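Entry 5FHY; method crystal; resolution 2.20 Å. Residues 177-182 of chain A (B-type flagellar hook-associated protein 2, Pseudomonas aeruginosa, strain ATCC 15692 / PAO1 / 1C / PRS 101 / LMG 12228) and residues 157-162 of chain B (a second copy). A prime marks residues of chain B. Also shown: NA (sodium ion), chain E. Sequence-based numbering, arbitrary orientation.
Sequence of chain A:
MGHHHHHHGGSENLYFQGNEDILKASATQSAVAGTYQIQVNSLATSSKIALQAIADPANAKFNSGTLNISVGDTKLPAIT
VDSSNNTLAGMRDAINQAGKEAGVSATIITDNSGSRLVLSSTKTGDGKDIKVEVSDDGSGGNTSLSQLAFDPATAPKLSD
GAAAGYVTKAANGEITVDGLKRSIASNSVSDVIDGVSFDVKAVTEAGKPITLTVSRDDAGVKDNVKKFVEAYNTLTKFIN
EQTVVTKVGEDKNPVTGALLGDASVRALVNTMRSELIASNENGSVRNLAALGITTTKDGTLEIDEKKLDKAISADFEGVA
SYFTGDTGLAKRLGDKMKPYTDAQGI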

# COMPACT_ATOMS: atom_id res chain seq x y z
N VAL A 177 -9.85 -54.82 -0.26
CA VAL A 177 -10.76 -53.95 -1.00
C VAL A 177 -12.17 -54.50 -0.86
O VAL A 177 -12.49 -55.54 -1.42
N ASP A 178 -12.99 -53.78 -0.10
CA ASP A 178 -14.35 -54.21 0.21
C ASP A 178 -14.39 -55.59 0.85
O ASP A 178 -15.34 -56.35 0.66
N GLY A 179 -13.35 -55.92 1.61
CA GLY A 179 -13.28 -57.19 2.31
C GLY A 179 -12.36 -58.20 1.67
O GLY A 179 -11.94 -59.18 2.30
N LEU A 180 -12.03 -57.99 0.40
CA LEU A 180 -11.22 -58.95 -0.34
C LEU A 180 -9.73 -58.64 -0.20
O LEU A 180 -9.29 -57.54 -0.50
N LYS A 181 -8.97 -59.64 0.24
CA LYS A 181 -7.54 -59.49 0.46
C LYS A 181 -6.71 -59.64 -0.80
O LYS A 181 -6.96 -60.53 -1.62
N ARG A 182 -5.70 -58.78 -0.94
CA ARG A 182 -4.74 -58.86 -2.03
C ARG A 182 -3.33 -58.72 -1.48
O ARG A 182 -2.96 -57.69 -0.93
N LYS B 157 -23.36 -61.41 2.60
CA LYS B 157 -22.54 -60.21 2.44
C LYS B 157 -21.13 -60.67 2.10
O LYS B 157 -20.64 -61.64 2.67
N LEU B 158 -20.50 -59.98 1.16
CA LEU B 158 -19.19 -60.39 0.66
C LEU B 158 -18.16 -60.45 1.78
O LEU B 158 -18.06 -59.53 2.59
N SER B 159 -17.41 -61.54 1.81
CA SER B 159 -16.26 -61.66 2.70
C SER B 159 -15.10 -62.20 1.87
O SER B 159 -15.29 -62.56 0.71
N ASP B 160 -13.91 -62.23 2.46
CA ASP B 160 -12.72 -62.68 1.74
C ASP B 160 -12.86 -64.13 1.28
O ASP B 160 -13.46 -64.95 1.97
N GLY B 161 -12.31 -64.44 0.12
CA GLY B 161 -12.46 -65.77 -0.46
C GLY B 161 -13.01 -65.67 -1.87
O GLY B 161 -13.46 -64.61 -2.30
N ALA B 162 -12.99 -66.78 -2.59
CA ALA B 162 -13.41 -66.79 -3.99
C ALA B 162 -14.93 -66.72 -4.13
O ALA B 162 -15.44 -66.39 -5.19

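A β turn of chain A and the start of the strand that follows it lie alongside an irregular segment of chain B in a small contact, 297 Å² buried over both sides, built from one leucine pair and one side-chain-to-backbone hydrogen bond. The two stretches run in nearly the same direction, 9° apart, with Leu180 beside Asp160′ and Gly179 beside Ser159′. The turn is type I′, from Val177 to Leu180, and is closed by Val177 N to Leu180 O (2.8 Å) and Leu180 N to Val177 O (3.1 Å). Leu158′ points toward chain A with chi1 t and chi2 p; its CD2 lies 3.8 Å from Leu180 CG and also 3.8 Å from the carbonyl Asp178 O. Leu180 leaves its backbone sideways, but its m, t rotamer brings the tip nearer, so that CD2 sits 3.4 Å from Ser159′ O and 4.2 Å from Gly161′ O. The CA-to-CB bond of Ser159′ points away, and its chi1 is p; its carbonyl oxygen, Ser159′ O, binds the sodium ion NA at 2.6 Å. Asp160′, with chi1 t, starts sideways and swings its carboxylate inward: OD1 accepts a nearly straight hydrogen bond from Lys181 N (3.1 Å, 173°), while CB rests 3.4 Å from Gly179 O. Lys181 (m, t, t, t) lays its aliphatic chain past the same carboxylate, CD to Asp160′ OD2 3.5 Å, but its end leads away, leaving the ammonium out of the contact. At Gly179 a CB would point toward chain B, about 3.8 Å from Leu158′ O; the backbone angles alone already call for glycine, since that CB would be jammed against the preceding carbonyl oxygen. Asp178 (chi1 m) also sends its end away, and its carboxylate oxygens are hydrogen-bonded elsewhere in the structure. Val177, Arg182, Lys157′ and Ala162′ take no part.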

# COMPACT_ATOMS: atom_id res chain seq x y z
CB VAL A 177 -10.38 -53.84 -2.49
CG1 VAL A 177 -11.39 -52.97 -3.22
CG2 VAL A 177 -8.97 -53.29 -2.64
CB ASP A 178 -15.21 -54.19 -1.06
CG ASP A 178 -15.58 -52.79 -1.47
OD1 ASP A 178 -15.71 -51.93 -0.58
OD2 ASP A 178 -15.73 -52.54 -2.69
CB LEU A 180 -11.62 -58.96 -1.81
CG LEU A 180 -13.11 -59.18 -2.06
CD1 LEU A 180 -13.42 -59.18 -3.55
CD2 LEU A 180 -13.57 -60.48 -1.40
CB LYS A 181 -7.06 -60.49 1.51
CG LYS A 181 -7.44 -60.13 2.93
CD LYS A 181 -6.99 -61.19 3.92
CE LYS A 181 -7.22 -60.73 5.35
NZ LYS A 181 -6.73 -61.72 6.35
CB ARG A 182 -5.02 -57.77 -3.07
CG ARG A 182 -3.89 -57.53 -4.08
CD ARG A 182 -3.62 -58.76 -4.94
NE ARG A 182 -3.52 -58.44 -6.37
CZ ARG A 182 -2.45 -57.92 -6.96
NH1 ARG A 182 -1.36 -57.65 -6.24
NH2 ARG A 182 -2.46 -57.66 -8.26
CB LYS B 157 -22.55 -59.34 3.70
CG LYS B 157 -21.68 -58.09 3.56
CD LYS B 157 -21.92 -57.07 4.67
CE LYS B 157 -21.18 -55.76 4.37
NZ LYS B 157 -21.44 -54.70 5.39
CB LEU B 158 -18.71 -59.44 -0.45
CG LEU B 158 -17.37 -59.79 -1.11
CD1 LEU B 158 -17.46 -61.11 -1.86
CD2 LEU B 158 -16.88 -58.65 -2.01
CB SER B 159 -16.56 -62.57 3.88
OG SER B 159 -16.84 -63.89 3.45
CB ASP B 160 -11.47 -62.51 2.60
CG ASP B 160 -10.19 -62.83 1.85
OD1 ASP B 160 -10.10 -62.45 0.66
OD2 ASP B 160 -9.28 -63.45 2.44
CB ALA B 162 -12.88 -68.04 -4.69
NA NA E . -16.01 -64.61 -0.69